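Local coordinates for erythromycin C-12 hydroxylase (Saccharopolyspora erythraea, PDB 2XFH), which hydroxylates the macrolactone ring of erythromycin D at C-12 to give erythromycin C, working as a heme-dependent cytochrome P450 monooxygenase, at residues A[19-24]-A[44-49]; A[246-251]-A[391-396]; A[284-289]-A[315-320]; A[384-389]-A[397-402]. The protein carries 1 engineered substitution. All coordinates share one frame; numbering follows the deposited sequence. Where two conformers were deposited one is given.

In the fold
Interactions 3, 2 and 4 follow one another outward from the heme pocket, interaction 2 joining the other two. Interaction 3 meets the azole inhibitor that ligates the iron, and the heme itself, through Phe288 and Pro287; in interaction 2 Leu249 of the helix also touches the heme. The centres of interactions 2 and 3 are about 12 Å apart, and Leu394 N is probably hydrogen-bonded to Pro287 O (2.8 Å). Interaction 4 continues the same polypeptide arm, its centre about 10 Å from that of interaction 2, with a probable bond from Phe389 N to Gly395 O. Interaction 1 is more peripheral, about 23 Å from the centre of the chain, yet Met24 reaches interactions 2, 3 and 4 by packing.

Interaction 1 (A[19-24]-A[44-49]); sequences DEVPGM and WQDRYG
Asp19 is the first residue to meet 44-49. Its OD1 lies 3.7 Å from Arg47 NH2, over one face of the guanidinium, so this long salt bridge works by charge alone and no N-H points at the oxygen. The backbone O of Asp19 also comes up to the rim of the Trp44 indole. Glu20 makes the firmer bond. With its chain turned about CB-CG (chi2 -79°), it brings OE1 into the guanidinium plane of Arg47, which grips that one oxygen side-on with NE at 2.8 Å and NH2 at 2.7 Å. The NE donor arrives nearly along the C-O bond, the NH2 donor from above the carboxylate plane. Tyr48 OH adds a weak bond to the same OE1, while CG of Arg47 packs on one face of the tyrosine ring, over its centre. Asp19, Glu20 and Tyr48 were each modelled in two conformers, so these bonds may not be made in every copy. The partner segment holds the end of strand 43-45 and the turn that leads to strand 51-53, an antiparallel hairpin at the edge of the mixed sheet. A type I turn runs from Asp46 to Gly49, and Asp46 OD1 closes an Asx turn by accepting from Tyr48 N at 3.0 Å. That oxygen also accepts from Val50 N, and OD2 from His52. Val21 comes next along 19-24 and changes the chemistry from charge to packing: its CG2, anti to the carbonyl carbon, sits in the plane of the Trp44 ring at the edge, 3.8 Å from CZ3. The other methyl, CG1, leans on Trp315.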
# COMPACT_ATOMS: atom_id res chain seq x y z
N ASP A 19 28.18 5.76 -2.97
CA ASP A 19 28.07 4.69 -1.96
C ASP A 19 26.66 4.12 -1.75
O ASP A 19 26.28 3.15 -2.42
CB ASP A 19 28.67 5.16 -0.62
CG ASP A 19 28.82 4.02 0.40
OD1 ASP A 19 29.40 2.96 0.05
OD2 ASP A 19 28.38 4.19 1.56
N GLU A 20 25.90 4.72 -0.83
CA GLU A 20 24.70 4.07 -0.27
C GLU A 20 23.38 4.77 -0.55
O GLU A 20 23.33 5.99 -0.73
CB GLU A 20 24.87 3.84 1.24
CG GLU A 20 25.67 2.59 1.63
CD GLU A 20 24.85 1.31 1.55
OE1 GLU A 20 25.35 0.33 0.96
OE2 GLU A 20 23.72 1.27 2.06
N VAL A 21 22.31 3.98 -0.60
CA VAL A 21 20.93 4.49 -0.72
C VAL A 21 20.47 4.93 0.67
O VAL A 21 20.51 4.12 1.61
CB VAL A 21 19.94 3.40 -1.24
CG1 VAL A 21 18.57 4.01 -1.50
CG2 VAL A 21 20.47 2.72 -2.49
N PRO A 22 20.06 6.21 0.83
CA PRO A 22 19.65 6.69 2.16
C PRO A 22 18.36 6.00 2.59
O PRO A 22 17.56 5.61 1.74
CB PRO A 22 19.43 8.20 1.97
CG PRO A 22 19.27 8.40 0.51
CD PRO A 22 19.93 7.25 -0.20
N GLY A 23 18.20 5.83 3.90
CA GLY A 23 17.05 5.11 4.44
C GLY A 23 15.75 5.89 4.31
O GLY A 23 15.76 7.10 4.06
N MET A 24 14.64 5.18 4.46
CA MET A 24 13.30 5.80 4.41
C MET A 24 13.05 6.78 5.57
O MET A 24 12.33 7.77 5.40
CB MET A 24 12.22 4.72 4.44
CG MET A 24 12.23 3.68 3.31
SD MET A 24 12.22 4.37 1.64
CE MET A 24 13.95 4.19 1.14
N TRP A 44 21.02 4.83 -12.21
CA TRP A 44 22.17 4.59 -11.36
C TRP A 44 22.25 3.13 -10.95
O TRP A 44 21.24 2.51 -10.60
CB TRP A 44 22.13 5.53 -10.15
CG TRP A 44 23.17 5.28 -9.11
CD1 TRP A 44 24.53 5.49 -9.20
CD2 TRP A 44 22.93 4.81 -7.77
NE1 TRP A 44 25.14 5.15 -8.00
CE2 TRP A 44 24.18 4.73 -7.12
CE3 TRP A 44 21.77 4.45 -7.07
CZ2 TRP A 44 24.31 4.30 -5.78
CZ3 TRP A 44 21.89 4.02 -5.74
CH2 TRP A 44 23.16 3.96 -5.12
N GLN A 45 23.47 2.60 -11.00
CA GLN A 45 23.76 1.24 -10.56
C GLN A 45 24.46 1.30 -9.20
O GLN A 45 25.52 1.91 -9.07
CB GLN A 45 24.69 0.57 -11.58
CG GLN A 45 24.97 -0.92 -11.33
CD GLN A 45 26.15 -1.47 -12.17
OE1 GLN A 45 26.22 -2.67 -12.49
NE2 GLN A 45 27.06 -0.60 -12.54
N ASP A 46 23.88 0.64 -8.20
CA ASP A 46 24.42 0.65 -6.83
C ASP A 46 25.47 -0.46 -6.60
O ASP A 46 25.73 -1.30 -7.47
CB ASP A 46 23.27 0.62 -5.79
CG ASP A 46 22.54 -0.75 -5.70
OD1 ASP A 46 23.05 -1.78 -6.19
OD2 ASP A 46 21.42 -0.77 -5.15
N ARG A 47 26.05 -0.47 -5.41
CA ARG A 47 27.14 -1.40 -5.12
C ARG A 47 26.75 -2.87 -5.15
O ARG A 47 27.63 -3.74 -5.22
CB ARG A 47 27.77 -1.06 -3.78
CG ARG A 47 26.94 -1.41 -2.57
CD ARG A 47 27.88 -1.70 -1.42
NE ARG A 47 27.52 -0.96 -0.21
CZ ARG A 47 28.38 -0.61 0.73
NH1 ARG A 47 29.68 -0.91 0.61
NH2 ARG A 47 27.95 0.06 1.80
N TYR A 48 25.44 -3.16 -5.10
CA TYR A 48 24.92 -4.52 -5.17
C TYR A 48 24.50 -4.93 -6.59
O TYR A 48 23.93 -5.99 -6.79
CB TYR A 48 23.75 -4.69 -4.18
CG TYR A 48 24.07 -4.12 -2.82
CD1 TYR A 48 25.02 -4.73 -1.99
CD2 TYR A 48 23.47 -2.94 -2.37
CE1 TYR A 48 25.35 -4.21 -0.77
CE2 TYR A 48 23.79 -2.41 -1.12
CZ TYR A 48 24.73 -3.05 -0.32
OH TYR A 48 25.07 -2.55 0.91
N GLY A 49 24.79 -4.07 -7.57
CA GLY A 49 24.36 -4.33 -8.96
C GLY A 49 22.85 -4.16 -9.20
O GLY A 49 22.30 -4.80 -10.12

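Interaction 2 (A[246-251]-A[391-396]); sequences TTVLLG and QIVLGT
Val248 carries this contact, one methyl for each of two neighbours in 391-396. Its CG1 stands anti to the backbone N (chi1 171°), which places that methyl against the peptide of Leu394, only 3.1 Å from the carbonyl O. The second methyl, CG2, lies beside the backbone N and presses on CG1 of Val393 at 3.3 Å, tighter than usual for two carbons. The two valine side chains run antiparallel past one another, and Val393 is twisted off a staggered rotamer (chi1 145°); the close fit and the unusual torsion may well be connected. Between these neighbours and Thr396 the chain runs through Gly395, with backbone angles that call for glycine, and its CA passes 4.3 Å from Val248 CG1. Thr247 CG2 comes within 4.1 Å of Thr396 O, while its hydroxyl goes to His243 O in its own helix. Here the long helix 228-259, the distal helix that crosses the heme in cytochromes P450, meets the turn region between 384-389 and 397-402, which in relatives commonly helps to line the substrate pocket. No direct hydrogen bond joins the two segments; two waters bridge them. Water 1 sits 2.6 Å from Thr247 O and 2.8 Å from Thr396 O, with more acceptors in reach than it has protons. Water 2 accepts from Thr396 N at 2.9 Å and lies close to Val248 O. Leu394 O is served from the helix by Asn252 ND2. Dry valine packing at one end and, at the other, Thr396 N and O bridged by water suggest that the turn is fitted against the helix largely by shape.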
# COMPACT_ATOMS: atom_id res chain seq x y z
N THR A 246 -3.36 1.14 4.96
CA THR A 246 -4.21 2.10 5.69
C THR A 246 -3.41 2.72 6.82
O THR A 246 -3.49 3.92 7.05
CB THR A 246 -5.54 1.50 6.18
OG1 THR A 246 -6.27 1.03 5.05
CG2 THR A 246 -6.40 2.55 6.87
N THR A 247 -2.60 1.91 7.50
CA THR A 247 -1.70 2.43 8.54
C THR A 247 -0.82 3.59 8.02
O THR A 247 -0.68 4.61 8.68
CB THR A 247 -0.80 1.29 9.10
OG1 THR A 247 -1.62 0.39 9.84
CG2 THR A 247 0.28 1.84 10.03
N VAL A 248 -0.21 3.39 6.86
CA VAL A 248 0.78 4.31 6.30
C VAL A 248 0.10 5.52 5.68
O VAL A 248 0.47 6.68 5.98
CB VAL A 248 1.68 3.60 5.25
CG1 VAL A 248 2.59 4.61 4.48
CG2 VAL A 248 2.52 2.53 5.89
N LEU A 249 -0.85 5.27 4.79
CA LEU A 249 -1.47 6.40 4.04
C LEU A 249 -2.26 7.32 4.98
O LEU A 249 -2.14 8.54 4.88
CB LEU A 249 -2.43 5.94 2.95
CG LEU A 249 -2.66 6.78 1.68
CD1 LEU A 249 -4.05 6.64 1.17
CD2 LEU A 249 -2.22 8.25 1.67
N LEU A 250 -3.05 6.75 5.90
CA LEU A 250 -3.84 7.57 6.81
C LEU A 250 -2.95 8.43 7.72
O LEU A 250 -3.25 9.61 7.94
CB LEU A 250 -4.85 6.74 7.64
CG LEU A 250 -5.87 7.51 8.48
CD1 LEU A 250 -6.76 8.46 7.64
CD2 LEU A 250 -6.74 6.52 9.26
N GLY A 251 -1.87 7.84 8.26
CA GLY A 251 -0.83 8.61 8.97
C GLY A 251 -0.24 9.72 8.09
O GLY A 251 -0.04 10.87 8.54
N GLN A 391 12.64 0.78 6.20
CA GLN A 391 12.69 0.38 4.80
C GLN A 391 11.33 -0.00 4.23
O GLN A 391 10.35 -0.15 4.97
CB GLN A 391 13.72 -0.74 4.58
CG GLN A 391 15.05 -0.25 4.00
CD GLN A 391 14.90 0.39 2.62
OE1 GLN A 391 14.09 -0.05 1.80
NE2 GLN A 391 15.69 1.43 2.37
N ILE A 392 11.28 -0.12 2.89
CA ILE A 392 10.10 -0.51 2.09
C ILE A 392 9.00 0.56 2.05
O ILE A 392 8.63 1.02 0.96
CB ILE A 392 9.51 -1.91 2.49
CG1 ILE A 392 10.61 -2.99 2.61
CG2 ILE A 392 8.41 -2.35 1.50
CD1 ILE A 392 11.56 -3.12 1.39
N VAL A 393 8.50 0.96 3.22
CA VAL A 393 7.34 1.84 3.35
C VAL A 393 7.77 3.27 3.69
O VAL A 393 8.75 3.48 4.41
CB VAL A 393 6.40 1.26 4.47
CG1 VAL A 393 5.74 2.35 5.27
CG2 VAL A 393 5.38 0.26 3.88
N LEU A 394 7.04 4.26 3.18
CA LEU A 394 7.29 5.64 3.55
C LEU A 394 6.21 6.10 4.54
O LEU A 394 5.11 6.43 4.14
CB LEU A 394 7.36 6.56 2.32
CG LEU A 394 7.64 8.05 2.60
CD1 LEU A 394 9.11 8.23 2.86
CD2 LEU A 394 7.19 8.94 1.45
N GLY A 395 6.53 6.08 5.83
CA GLY A 395 5.62 6.62 6.85
C GLY A 395 5.98 6.11 8.24
O GLY A 395 7.12 5.67 8.46
N THR A 396 5.02 6.15 9.15
CA THR A 396 5.26 5.80 10.55
C THR A 396 4.38 4.67 11.08
O THR A 396 3.23 4.54 10.72
CB THR A 396 5.11 7.04 11.47
OG1 THR A 396 3.78 7.56 11.39
CG2 THR A 396 6.10 8.12 11.04
O HOH W 1 0.89 5.95 10.21
O HOH W 2 2.38 6.82 8.02

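Interaction 3 (A[284-289]-A[315-320]); sequences YRPPFP and WVLSAN. With CL6 (1-[(2-chlorophenyl)(diphenyl)methyl]-1H-imidazole), chain C; HEM (protoporphyrin IX containing Fe), chain B.
Pro289 O receives the N-terminal end of helix 316-320. Leu317 N donates to it at 3.0 Å in a nearly straight bond (169°), slightly tilted from the carbonyl plane, and Trp315 CA offers a C-H contact at 3.4 Å. Val316 N is also close, at 2.8 Å, but badly angled for a hydrogen bond. Apolar packing continues along the helix. Pro289 CB sits 3.6 Å from Leu317 CB; Pro286 lays CD against Leu317 CD1 at 3.7 Å, crossing that side chain at about a right angle, and turns CB to Val316 CG1. Asn320 faces Pro286 from the opposite direction, its ND2 bonded to Ser345 OG. Helix 274-284 is the K helix of the P450 fold, carrying the ExxR motif, and its arginine, Arg283, bonds to Asn320 O. From that helix the chain passes through Pro286 and Pro287 into the heme pocket. There the Phe288 ring, with CG anti to the carbonyl carbon (chi1 -54°), has a phenyl of the azole inhibitor over the centre of one face and the porphyrin at its edge. Its CE2 is 3.5 Å from CAU of the inhibitor's chlorophenyl, while the imidazole nitrogen NAN ligates the heme iron at 2.1 Å. Prolines packed on the helix and a helix N-H held by Pro289 O probably steady the backbone from which Phe288 meets the ligand through carbon contacts.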
# COMPACT_ATOMS: atom_id res chain seq x y z
N TYR A 284 2.37 12.96 -2.94
CA TYR A 284 3.37 13.66 -2.15
C TYR A 284 4.16 12.72 -1.24
O TYR A 284 5.38 12.89 -1.05
CB TYR A 284 2.61 14.68 -1.34
CG TYR A 284 3.46 15.72 -0.67
CD1 TYR A 284 4.03 16.74 -1.40
CD2 TYR A 284 3.63 15.70 0.71
CE1 TYR A 284 4.80 17.73 -0.78
CE2 TYR A 284 4.38 16.69 1.34
CZ TYR A 284 4.98 17.68 0.59
OH TYR A 284 5.73 18.64 1.23
N ARG A 285 3.45 11.74 -0.67
CA ARG A 285 4.02 10.76 0.29
C ARG A 285 3.49 9.35 -0.02
O ARG A 285 2.70 8.78 0.77
CB ARG A 285 3.74 11.15 1.74
CG ARG A 285 4.66 12.30 2.32
CD ARG A 285 4.39 12.62 3.79
NE ARG A 285 5.41 13.56 4.31
CZ ARG A 285 5.18 14.74 4.88
NH1 ARG A 285 3.94 15.21 5.06
NH2 ARG A 285 6.23 15.47 5.27
N PRO A 286 3.92 8.79 -1.15
CA PRO A 286 3.46 7.45 -1.57
C PRO A 286 3.85 6.43 -0.51
O PRO A 286 5.02 6.39 -0.12
CB PRO A 286 4.24 7.21 -2.87
CG PRO A 286 5.49 8.15 -2.76
CD PRO A 286 4.87 9.37 -2.13
N PRO A 287 2.88 5.61 -0.03
CA PRO A 287 3.23 4.54 0.91
C PRO A 287 4.41 3.66 0.45
O PRO A 287 5.25 3.33 1.29
CB PRO A 287 1.93 3.75 1.04
CG PRO A 287 0.85 4.82 0.87
CD PRO A 287 1.43 5.63 -0.30
N PHE A 288 4.48 3.32 -0.85
CA PHE A 288 5.61 2.60 -1.44
C PHE A 288 6.44 3.47 -2.39
O PHE A 288 6.08 3.66 -3.57
CB PHE A 288 5.14 1.35 -2.19
CG PHE A 288 4.30 0.44 -1.35
CD1 PHE A 288 2.93 0.36 -1.54
CD2 PHE A 288 4.88 -0.28 -0.33
CE1 PHE A 288 2.15 -0.45 -0.76
CE2 PHE A 288 4.11 -1.12 0.47
CZ PHE A 288 2.73 -1.20 0.25
N PRO A 289 7.57 3.99 -1.91
CA PRO A 289 8.44 4.80 -2.78
C PRO A 289 9.07 4.07 -3.97
O PRO A 289 9.48 4.73 -4.93
CB PRO A 289 9.57 5.27 -1.83
CG PRO A 289 9.09 5.04 -0.48
CD PRO A 289 8.14 3.86 -0.55
N TRP A 315 11.75 4.32 -8.75
CA TRP A 315 11.45 5.17 -7.62
C TRP A 315 10.22 6.02 -7.89
O TRP A 315 10.33 7.14 -8.42
CB TRP A 315 12.65 6.05 -7.25
CG TRP A 315 13.74 5.31 -6.56
CD1 TRP A 315 14.75 4.61 -7.14
CD2 TRP A 315 13.92 5.20 -5.15
NE1 TRP A 315 15.55 4.05 -6.16
CE2 TRP A 315 15.07 4.41 -4.93
CE3 TRP A 315 13.21 5.69 -4.04
CZ2 TRP A 315 15.54 4.11 -3.64
CZ3 TRP A 315 13.68 5.39 -2.76
CH2 TRP A 315 14.84 4.62 -2.58
N VAL A 316 9.05 5.47 -7.56
CA VAL A 316 7.77 6.22 -7.55
C VAL A 316 7.87 7.55 -6.78
O VAL A 316 7.34 8.60 -7.21
CB VAL A 316 6.64 5.34 -6.93
CG1 VAL A 316 5.44 6.18 -6.45
CG2 VAL A 316 6.21 4.28 -7.93
N LEU A 317 8.52 7.52 -5.63
CA LEU A 317 8.73 8.73 -4.84
C LEU A 317 9.44 9.83 -5.64
O LEU A 317 9.01 10.98 -5.60
CB LEU A 317 9.45 8.42 -3.52
CG LEU A 317 9.70 9.62 -2.58
CD1 LEU A 317 8.40 10.40 -2.25
CD2 LEU A 317 10.37 9.11 -1.30
N SER A 318 10.49 9.47 -6.39
CA SER A 318 11.26 10.44 -7.18
C SER A 318 10.45 10.94 -8.36
O SER A 318 10.43 12.13 -8.65
CB SER A 318 12.56 9.79 -7.66
OG SER A 318 13.42 10.73 -8.29
N ALA A 319 9.75 10.02 -9.02
CA ALA A 319 8.92 10.34 -10.16
C ALA A 319 7.79 11.33 -9.78
O ALA A 319 7.49 12.28 -10.52
CB ALA A 319 8.32 9.02 -10.77
N ASN A 320 7.19 11.11 -8.62
CA ASN A 320 6.12 11.97 -8.11
C ASN A 320 6.63 13.37 -7.77
O ASN A 320 5.84 14.29 -7.71
CB ASN A 320 5.45 11.34 -6.87
CG ASN A 320 4.58 10.11 -7.20
OD1 ASN A 320 4.40 9.76 -8.36
ND2 ASN A 320 4.09 9.45 -6.18
CLAY CL6 C . 0.71 -6.59 0.55
CAX CL6 C . 2.31 -5.79 0.66
CAV CL6 C . 2.91 -5.80 1.92
CAT CL6 C . 4.16 -5.20 2.10
CAS CL6 C . 4.80 -4.58 1.03
CAU CL6 C . 4.19 -4.59 -0.24
CAW CL6 C . 2.94 -5.19 -0.45
CAR CL6 C . 2.32 -5.15 -1.83
CAC CL6 C . 1.89 -6.55 -2.21
CAE CL6 C . 0.67 -6.80 -2.80
CAF CL6 C . 0.24 -8.09 -3.12
CAD CL6 C . 1.10 -9.15 -2.87
CAB CL6 C . 2.33 -8.92 -2.28
CAA CL6 C . 2.74 -7.64 -1.95
NAO CL6 C . 1.11 -4.24 -1.81
CAM CL6 C . 0.51 -3.84 -2.92
NAN CL6 C . -0.55 -3.10 -2.51
CAQ CL6 C . -0.58 -3.06 -1.16
CAP CL6 C . 0.49 -3.83 -0.70
CAL CL6 C . 3.32 -4.58 -2.84
CAK CL6 C . 3.59 -3.20 -2.85
CAI CL6 C . 4.51 -2.67 -3.76
CAG CL6 C . 5.18 -3.52 -4.66
CAH CL6 C . 4.92 -4.90 -4.66
CAJ CL6 C . 4.00 -5.41 -3.75
CHA HEM B . -0.32 -3.79 -6.60
CHB HEM B . 0.26 0.26 -4.05
CHC HEM B . -3.68 -0.63 -1.44
CHD HEM B . -3.76 -5.05 -3.42
C1A HEM B . 0.13 -2.58 -6.17
C2A HEM B . 1.20 -1.82 -6.76
C3A HEM B . 1.38 -0.71 -6.04
C4A HEM B . 0.40 -0.74 -4.98
CMA HEM B . 2.40 0.44 -6.32
CAA HEM B . 1.97 -2.22 -8.02
CBA HEM B . 3.08 -3.20 -7.74
CGA HEM B . 3.85 -3.52 -9.00
O1A HEM B . 3.64 -2.88 -10.07
O2A HEM B . 4.75 -4.38 -8.96
C1B HEM B . -0.76 0.41 -3.16
C2B HEM B . -1.03 1.57 -2.31
C3B HEM B . -2.14 1.29 -1.59
C4B HEM B . -2.59 -0.02 -1.97
CMB HEM B . -0.19 2.86 -2.24
CAB HEM B . -2.91 2.11 -0.53
CBB HEM B . -2.83 3.45 -0.33
C1C HEM B . -4.06 -1.92 -1.72
C2C HEM B . -5.19 -2.63 -1.17
C3C HEM B . -5.21 -3.84 -1.74
C4C HEM B . -4.09 -3.95 -2.64
CMC HEM B . -6.21 -2.05 -0.17
CAC HEM B . -6.25 -4.90 -1.45
CBC HEM B . -6.54 -5.79 -2.43
C1D HEM B . -2.88 -5.15 -4.47
C2D HEM B . -2.69 -6.31 -5.32
C3D HEM B . -1.58 -5.91 -6.28
C4D HEM B . -1.24 -4.55 -5.94
CMD HEM B . -3.41 -7.68 -5.28
CAD HEM B . -0.99 -6.71 -7.42
CBD HEM B . -1.73 -6.23 -8.70
CGD HEM B . -1.14 -6.94 -9.90
O1D HEM B . 0.02 -7.46 -9.81
O2D HEM B . -1.82 -7.00 -10.96
NA HEM B . -0.34 -1.90 -5.08
NB HEM B . -1.72 -0.53 -2.93
NC HEM B . -3.42 -2.74 -2.62
ND HEM B . -2.02 -4.15 -4.88
FE HEM B . -1.89 -2.30 -3.92

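Interaction 4 (A[384-389]-A[397-402]); sequences ERLRHF and RHLPVL
The His398 ring has an arginine on each side. On one face the Arg385 guanidinium lies flat, centres 3.7 Å apart and planes at 14°, in a parallel guanidinium-ring stack; over the opposite face, towards the rim, stands Arg397 NH1, 3.2 Å above the plane. At the edge His398 NE2 shares a 2.7 Å hydrogen bond with water 3, and the guanidinium of Arg387 comes up beside CD2. All this sits on a hairpin-like excursion of the chain: 385-389 and 397-400 run roughly antiparallel (151°), and the second arm continues as strand 400-402, the middle strand of a three-stranded antiparallel sheet. Arg385 reaches the ring because its chain is extended from CG to NE, though two conformers were modelled. Acids outside the hairpin probably offset the gathered positive charge: Asp137 pairs with Arg385, Asp171 with Arg397, and Asp134 OD1 is hydrogen-bonded to His398 ND1. Beside the stack the contact turns apolar. In Leu386, the centre of an inverse gamma turn, CG lies roughly opposite the backbone N, which carries CD1 to within 3.5 Å of Leu399 CD1 and 3.7 Å of Pro400 CD. Arg385 CB rests on the same proline. At the far end the Phe389 ring approaches the Arg397 backbone obliquely, with CE2 3.5 Å from N. That same Arg397 N donates to Arg387 O at 3.0 Å, almost dead straight at 174°.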
# COMPACT_ATOMS: atom_id res chain seq x y z
N GLU A 384 7.16 11.22 21.17
CA GLU A 384 7.73 10.49 20.03
C GLU A 384 7.63 8.97 20.14
O GLU A 384 8.64 8.26 20.27
CB GLU A 384 9.13 10.95 19.59
CG GLU A 384 9.26 10.85 18.05
CD GLU A 384 10.64 10.42 17.56
OE1 GLU A 384 11.42 11.32 17.17
OE2 GLU A 384 10.93 9.20 17.54
N ARG A 385 6.39 8.50 20.11
CA ARG A 385 6.10 7.11 19.78
C ARG A 385 6.09 7.02 18.26
O ARG A 385 5.76 5.98 17.67
CB ARG A 385 4.76 6.68 20.37
CG ARG A 385 4.62 5.18 20.54
CD ARG A 385 3.17 4.80 20.68
NE ARG A 385 3.00 3.38 20.94
CZ ARG A 385 1.82 2.76 20.96
NH1 ARG A 385 0.71 3.45 20.73
NH2 ARG A 385 1.76 1.46 21.19
N LEU A 386 6.49 8.12 17.62
CA LEU A 386 6.53 8.30 16.16
C LEU A 386 7.78 7.69 15.53
O LEU A 386 8.77 8.40 15.24
CB LEU A 386 6.50 9.79 15.84
CG LEU A 386 5.88 10.25 14.53
CD1 LEU A 386 4.49 10.73 14.80
CD2 LEU A 386 6.69 11.37 13.93
N ARG A 387 7.74 6.38 15.30
CA ARG A 387 8.86 5.65 14.71
C ARG A 387 8.62 5.36 13.23
O ARG A 387 7.76 4.53 12.90
CB ARG A 387 9.09 4.35 15.48
CG ARG A 387 8.90 4.48 17.00
CD ARG A 387 8.99 3.14 17.71
NE ARG A 387 8.01 2.16 17.23
CZ ARG A 387 8.32 1.07 16.54
NH1 ARG A 387 9.59 0.79 16.24
NH2 ARG A 387 7.36 0.23 16.15
N HIS A 388 9.37 6.03 12.36
CA HIS A 388 9.28 5.84 10.91
C HIS A 388 9.70 4.43 10.52
O HIS A 388 10.60 3.85 11.13
CB HIS A 388 10.15 6.87 10.18
CG HIS A 388 9.59 8.26 10.19
ND1 HIS A 388 9.11 8.88 9.06
CD2 HIS A 388 9.43 9.15 11.20
CE1 HIS A 388 8.68 10.09 9.37
NE2 HIS A 388 8.86 10.27 10.67
N PHE A 389 9.02 3.87 9.51
CA PHE A 389 9.48 2.61 8.90
C PHE A 389 10.86 2.85 8.30
O PHE A 389 11.09 3.87 7.64
CB PHE A 389 8.51 2.12 7.83
CG PHE A 389 7.25 1.56 8.39
CD1 PHE A 389 7.13 0.20 8.64
CD2 PHE A 389 6.18 2.38 8.66
CE1 PHE A 389 5.95 -0.32 9.15
CE2 PHE A 389 4.99 1.87 9.15
CZ PHE A 389 4.88 0.52 9.42
N ARG A 397 4.95 3.88 11.98
CA ARG A 397 4.25 2.78 12.62
C ARG A 397 3.19 3.27 13.59
O ARG A 397 2.17 2.60 13.78
CB ARG A 397 5.26 1.86 13.33
CG ARG A 397 4.66 0.78 14.19
CD ARG A 397 3.89 -0.28 13.37
NE ARG A 397 3.27 -1.26 14.27
CZ ARG A 397 2.15 -1.07 14.98
NH1 ARG A 397 1.45 0.07 14.93
NH2 ARG A 397 1.73 -2.05 15.76
N HIS A 398 3.40 4.43 14.21
CA HIS A 398 2.40 5.06 15.08
C HIS A 398 2.27 6.51 14.69
O HIS A 398 3.16 7.04 14.01
CB HIS A 398 2.77 4.94 16.57
CG HIS A 398 2.90 3.52 17.05
ND1 HIS A 398 1.82 2.77 17.45
CD2 HIS A 398 3.98 2.72 17.15
CE1 HIS A 398 2.22 1.56 17.78
NE2 HIS A 398 3.53 1.50 17.61
N LEU A 399 1.18 7.14 15.10
CA LEU A 399 0.99 8.57 14.93
C LEU A 399 0.23 9.13 16.15
O LEU A 399 -1.01 9.17 16.16
CB LEU A 399 0.25 8.90 13.62
CG LEU A 399 0.39 10.36 13.18
CD1 LEU A 399 1.78 10.56 12.59
CD2 LEU A 399 -0.70 10.78 12.20
N PRO A 400 0.98 9.51 17.21
CA PRO A 400 0.34 10.23 18.32
C PRO A 400 -0.29 11.54 17.82
O PRO A 400 0.38 12.37 17.21
CB PRO A 400 1.50 10.53 19.27
CG PRO A 400 2.57 9.50 18.92
CD PRO A 400 2.41 9.25 17.44
N VAL A 401 -1.58 11.70 18.08
CA VAL A 401 -2.31 12.91 17.66
C VAL A 401 -3.03 13.56 18.84
O VAL A 401 -3.20 12.96 19.92
CB VAL A 401 -3.37 12.63 16.52
CG1 VAL A 401 -2.69 12.30 15.24
CG2 VAL A 401 -4.41 11.54 16.92
N LEU A 402 -3.49 14.79 18.61
CA LEU A 402 -4.25 15.56 19.57
C LEU A 402 -5.43 16.17 18.86
O LEU A 402 -5.26 16.78 17.80
CB LEU A 402 -3.38 16.71 20.13
CG LEU A 402 -2.21 16.37 21.06
CD1 LEU A 402 -1.34 17.59 21.31
CD2 LEU A 402 -2.72 15.88 22.39
O HOH W 3 4.86 -0.83 18.13